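Local structure of carboxypeptidase 1 (Deinococcus radiodurans str. R1, 5GIV) at residues 102-107 with 139-144; 147-152 with 156-161. The protein is a zinc-dependent carboxypeptidase of the M32 family, which probably removes amino acids one at a time from the C-terminus of peptides with broad specificity. All blocks are in the same frame, centred on the assembly; numbering follows the deposited sequence.

Both contacts are partly buried, lie away from the zinc site and involve helix 128-147 or the chain leaving it. Interaction 1 joins helix 102-122 to helix 128-147: Phe104 and Leu141 are buried, Gln144 lies at the margin and Glu107 is exposed. Interaction 2, about 14 Å away between centres, folds the loop after helix 128-147 onto helix 155-163, with Phe149 and Tyr158 buried and Phe152 partly exposed. It buries more surface, 275 against 212 Å², mainly through three aromatic rings, one also lying on helix backbone and an asparagine amide; interaction 1 pairs one ring with aliphatic and amide groups. They meet where Phe104 packs against Tyr148, and where Tyr159 OH probably hydrogen-bonds to Ser142 O.

Interaction 1 of 2, residues 102-107 with 139-144; sequences AEFVRE and LDLSLQ
Phe104 reaches across from helix 102-107 to the backbone of helix 139-144, where the carbonyl oxygen of Leu141 lies in the plane of the ring at its edge, 3.4 Å from Phe104 CZ. An aromatic C-H edge, slightly positive, suits a carbonyl oxygen there. With Phe104 CG anti to the backbone N (chi1 -176°), the ring projects from its own helix to meet helix 128-147. The Gln144 side chain, extended beyond CG, runs past the ring in the opposite sense. Its amide is tilted 44° to the ring, so the two planes do not stack, yet Gln144 CD comes to 3.3 Å from Phe104 CE1 and Gln144 NE2 to 3.5 Å from Phe104 CD1. Leu141 contributes one branch: its CD2 methyl touches Phe104 CE1 at 3.8 Å. The same methyl meets the carboxylate end of Glu107, whose OE1 is 4.1 Å from Leu141 CD2. This is a van der Waals contact at the exposed margin, made by a side chain stretched out one turn after Phe104. The axes of the two segments run roughly antiparallel, at 151°, and come no closer than 11.6 Å, a wide spacing bridged by the large side chains. These consecutive helices, 102-122 and 128-147, form a helical hairpin in the mostly helical M32 fold, away from the zinc site. Outside the two segments, Phe104 also packs on Ala145 and edge-to-face with Tyr148, Leu141 touches Phe108 and His111 further along helix 102-122, and Leu139 and Leu143 turn to Leu372 of helix 357-372.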
# COMPACT_ATOMS: atom_id res chain seq x y z
N ALA A 102 -11.02 6.83 26.99
CA ALA A 102 -11.07 6.97 25.53
C ALA A 102 -11.13 8.43 25.11
O ALA A 102 -10.55 8.82 24.09
CB ALA A 102 -12.26 6.20 24.96
N GLU A 103 -11.84 9.27 25.88
CA GLU A 103 -11.86 10.69 25.58
C GLU A 103 -10.45 11.25 25.51
O GLU A 103 -10.08 11.96 24.57
CB GLU A 103 -12.67 11.44 26.64
CG GLU A 103 -13.90 12.12 26.09
CD GLU A 103 -13.63 12.85 24.79
OE1 GLU A 103 -13.87 12.25 23.71
OE2 GLU A 103 -13.17 14.01 24.84
N PHE A 104 -9.64 10.94 26.52
CA PHE A 104 -8.27 11.45 26.59
C PHE A 104 -7.42 10.90 25.45
O PHE A 104 -6.54 11.59 24.93
CB PHE A 104 -7.65 11.10 27.94
CG PHE A 104 -6.28 11.66 28.12
CD1 PHE A 104 -6.11 12.94 28.63
CD2 PHE A 104 -5.16 10.92 27.78
CE1 PHE A 104 -4.85 13.47 28.80
CE2 PHE A 104 -3.90 11.45 27.95
CZ PHE A 104 -3.75 12.72 28.46
N VAL A 105 -7.63 9.64 25.07
CA VAL A 105 -6.88 9.07 23.96
C VAL A 105 -7.09 9.90 22.70
O VAL A 105 -6.14 10.24 21.99
CB VAL A 105 -7.28 7.60 23.73
CG1 VAL A 105 -6.56 7.03 22.51
CG2 VAL A 105 -7.03 6.77 24.98
N ARG A 106 -8.35 10.26 22.43
CA ARG A 106 -8.67 11.02 21.23
C ARG A 106 -8.14 12.45 21.30
O ARG A 106 -7.62 12.97 20.30
CB ARG A 106 -10.19 11.02 21.01
CG ARG A 106 -10.73 9.69 20.48
CD ARG A 106 -12.21 9.80 20.12
NE ARG A 106 -13.01 10.06 21.31
CZ ARG A 106 -13.57 9.10 22.05
NH1 ARG A 106 -13.42 7.83 21.72
NH2 ARG A 106 -14.28 9.43 23.13
N GLU A 107 -8.26 13.10 22.46
CA GLU A 107 -7.76 14.47 22.58
C GLU A 107 -6.26 14.52 22.34
O GLU A 107 -5.77 15.35 21.56
CB GLU A 107 -8.12 15.04 23.95
CG GLU A 107 -7.70 16.50 24.12
CD GLU A 107 -7.71 16.97 25.57
OE1 GLU A 107 -7.88 16.13 26.48
OE2 GLU A 107 -7.55 18.19 25.79
N LEU A 139 3.17 19.01 26.76
CA LEU A 139 3.76 18.74 28.07
C LEU A 139 2.68 18.51 29.12
O LEU A 139 2.79 17.59 29.94
CB LEU A 139 4.68 19.87 28.50
CG LEU A 139 5.27 19.65 29.89
CD1 LEU A 139 6.15 18.41 29.91
CD2 LEU A 139 6.05 20.87 30.35
N ASP A 140 1.63 19.33 29.10
CA ASP A 140 0.54 19.17 30.06
C ASP A 140 -0.17 17.84 29.86
O ASP A 140 -0.43 17.11 30.82
CB ASP A 140 -0.43 20.35 29.94
CG ASP A 140 -1.72 20.14 30.72
OD1 ASP A 140 -1.68 20.18 31.97
OD2 ASP A 140 -2.78 19.96 30.08
N LEU A 141 -0.47 17.49 28.61
CA LEU A 141 -1.09 16.20 28.33
C LEU A 141 -0.15 15.03 28.66
O LEU A 141 -0.62 13.96 29.06
CB LEU A 141 -1.52 16.13 26.87
CG LEU A 141 -2.62 17.09 26.43
CD1 LEU A 141 -2.84 17.04 24.92
CD2 LEU A 141 -3.92 16.80 27.19
N SER A 142 1.16 15.19 28.47
CA SER A 142 2.08 14.11 28.84
C SER A 142 2.03 13.85 30.34
O SER A 142 1.99 12.70 30.78
CB SER A 142 3.51 14.44 28.41
OG SER A 142 3.62 14.54 27.00
N LEU A 143 2.02 14.91 31.15
CA LEU A 143 1.91 14.74 32.59
C LEU A 143 0.57 14.13 32.97
O LEU A 143 0.50 13.26 33.85
CB LEU A 143 2.12 16.08 33.28
CG LEU A 143 3.54 16.60 33.23
CD1 LEU A 143 3.56 18.04 33.69
CD2 LEU A 143 4.47 15.73 34.09
N GLN A 144 -0.50 14.56 32.30
CA GLN A 144 -1.82 14.01 32.58
C GLN A 144 -1.88 12.52 32.23
O GLN A 144 -2.42 11.72 33.01
CB GLN A 144 -2.88 14.78 31.80
CG GLN A 144 -4.28 14.33 32.12
CD GLN A 144 -5.33 15.25 31.56
OE1 GLN A 144 -5.03 16.40 31.20
NE2 GLN A 144 -6.57 14.78 31.52

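Interaction 2 of 2, residues 147-152 with 156-161; sequences SYFPEF and LDYYIN
Tyr158 meets two phenylalanines of the preceding loop, one in a stack and the other through its ring edge. Against Phe149 it makes an offset stack, with planes 24° apart and Tyr158 CE1 over one face of the phenylalanine, 3.4 Å from Phe149 CD1; the phenol oxygen Tyr158 OH overhangs the rim, 3.5 Å from Phe149 CE1. Toward Phe152 the tyrosine presents its edge: the rings form an offset edge-to-face pair at 65°, with Tyr158 CD1 3.8 Å from Phe152 CD2. Tyr158 CG lies anti to the backbone N (chi1 166°), which swings the ring toward the turn and off the helix. Phe152 in turn lies against the helix backbone, where Tyr158 CA sits over its face in a CH-pi contact, 3.9 Å from the ring centroid. The outer end of the Phe152 ring reaches Asn161, whose ND2 is 3.3 Å from Phe152 CZ, the amide inclined to the ring. The three rings form an aromatic cluster between the short loop and the second of the two consecutive helices it joins, 128-147 and 155-163. That loop contains a type I beta turn from Phe149 to Phe152. The turn is closed by Phe152 N to Phe149 O at 3.1 Å, and both phenylalanines point toward helix 155-163. An alanine in place of Phe152 would probably leave Tyr158 CA, the edge of the Tyr158 ring and the Asn161 amide without their aromatic partner. In the second shell, Asn161 OD1 accepts a hydrogen bond from Gly166 N, which helps fix the amide, while Asp157 OD1 takes Ala169 N. Phe149 packs on Ile100, Lys96 and Arg99, and Arg99 also bonds to Tyr148 O and forms a salt bridge with Glu151.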
# COMPACT_ATOMS: atom_id res chain seq x y z
N SER A 147 -0.32 10.54 34.83
CA SER A 147 -1.03 10.53 36.10
C SER A 147 -2.07 9.42 36.17
O SER A 147 -2.49 9.06 37.28
CB SER A 147 -1.68 11.89 36.36
OG SER A 147 -2.77 12.12 35.48
N TYR A 148 -2.50 8.86 35.04
CA TYR A 148 -3.37 7.70 35.07
C TYR A 148 -2.66 6.44 35.55
O TYR A 148 -3.32 5.41 35.72
CB TYR A 148 -3.99 7.43 33.70
CG TYR A 148 -4.97 8.48 33.25
CD1 TYR A 148 -6.19 8.63 33.89
CD2 TYR A 148 -4.67 9.32 32.19
CE1 TYR A 148 -7.09 9.60 33.48
CE2 TYR A 148 -5.57 10.28 31.77
CZ TYR A 148 -6.77 10.42 32.42
OH TYR A 148 -7.66 11.38 32.00
N PHE A 149 -1.35 6.50 35.75
CA PHE A 149 -0.55 5.37 36.23
C PHE A 149 0.22 5.79 37.46
O PHE A 149 1.45 5.94 37.43
CB PHE A 149 0.36 4.85 35.11
CG PHE A 149 -0.40 4.32 33.93
CD1 PHE A 149 -0.90 5.19 32.96
CD2 PHE A 149 -0.63 2.96 33.79
CE1 PHE A 149 -1.62 4.71 31.88
CE2 PHE A 149 -1.34 2.47 32.70
CZ PHE A 149 -1.84 3.34 31.75
N PRO A 150 -0.48 6.00 38.58
CA PRO A 150 0.20 6.46 39.81
C PRO A 150 1.20 5.47 40.37
O PRO A 150 2.01 5.87 41.22
CB PRO A 150 -0.96 6.67 40.79
CG PRO A 150 -2.03 5.76 40.29
CD PRO A 150 -1.91 5.75 38.80
N GLU A 151 1.21 4.21 39.92
CA GLU A 151 2.26 3.31 40.38
C GLU A 151 3.65 3.80 40.01
O GLU A 151 4.63 3.29 40.56
CB GLU A 151 2.04 1.90 39.83
CG GLU A 151 1.79 1.86 38.34
CD GLU A 151 0.33 2.08 38.04
OE1 GLU A 151 -0.30 1.24 37.37
OE2 GLU A 151 -0.20 3.12 38.51
N PHE A 152 3.77 4.78 39.12
CA PHE A 152 5.05 5.44 38.84
C PHE A 152 4.99 6.80 39.52
O PHE A 152 4.34 7.73 39.03
CB PHE A 152 5.31 5.57 37.34
CG PHE A 152 5.32 4.26 36.62
CD1 PHE A 152 6.47 3.48 36.59
CD2 PHE A 152 4.17 3.79 35.99
CE1 PHE A 152 6.48 2.26 35.94
CE2 PHE A 152 4.18 2.58 35.34
CZ PHE A 152 5.33 1.81 35.31
N LEU A 156 8.27 10.62 34.57
CA LEU A 156 9.30 10.19 33.63
C LEU A 156 9.51 8.68 33.72
O LEU A 156 9.78 8.03 32.70
CB LEU A 156 10.60 10.94 33.90
CG LEU A 156 11.78 10.65 32.97
CD1 LEU A 156 11.36 10.82 31.52
CD2 LEU A 156 12.97 11.56 33.28
N ASP A 157 9.39 8.11 34.92
CA ASP A 157 9.49 6.66 35.06
C ASP A 157 8.36 5.94 34.34
O ASP A 157 8.55 4.81 33.88
CB ASP A 157 9.50 6.28 36.54
CG ASP A 157 10.83 6.53 37.20
OD1 ASP A 157 11.86 6.51 36.48
OD2 ASP A 157 10.86 6.76 38.42
N TYR A 158 7.19 6.56 34.24
CA TYR A 158 6.13 5.95 33.44
C TYR A 158 6.57 5.82 31.99
O TYR A 158 6.38 4.76 31.37
CB TYR A 158 4.84 6.75 33.54
CG TYR A 158 3.82 6.36 32.48
CD1 TYR A 158 3.12 5.17 32.59
CD2 TYR A 158 3.58 7.17 31.37
CE1 TYR A 158 2.19 4.80 31.63
CE2 TYR A 158 2.65 6.80 30.41
CZ TYR A 158 1.97 5.61 30.55
OH TYR A 158 1.04 5.23 29.61
N TYR A 159 7.17 6.88 31.43
CA TYR A 159 7.57 6.85 30.02
C TYR A 159 8.81 5.97 29.81
O TYR A 159 8.89 5.24 28.82
CB TYR A 159 7.80 8.27 29.50
CG TYR A 159 6.50 9.00 29.33
CD1 TYR A 159 5.61 8.62 28.33
CD2 TYR A 159 6.13 10.02 30.19
CE1 TYR A 159 4.40 9.25 28.18
CE2 TYR A 159 4.92 10.66 30.05
CZ TYR A 159 4.06 10.27 29.04
OH TYR A 159 2.85 10.91 28.89
N ILE A 160 9.78 6.02 30.72
CA ILE A 160 10.92 5.13 30.59
C ILE A 160 10.46 3.68 30.56
O ILE A 160 10.91 2.88 29.73
CB ILE A 160 11.95 5.39 31.70
CG1 ILE A 160 12.55 6.78 31.53
CG2 ILE A 160 13.05 4.32 31.70
CD1 ILE A 160 13.54 7.16 32.61
N ASN A 161 9.52 3.32 31.45
CA ASN A 161 9.03 1.94 31.51
C ASN A 161 8.17 1.60 30.30
O ASN A 161 8.20 0.46 29.82
CB ASN A 161 8.25 1.71 32.80
CG ASN A 161 7.59 0.34 32.85
OD1 ASN A 161 8.24 -0.66 33.15
ND2 ASN A 161 6.30 0.29 32.55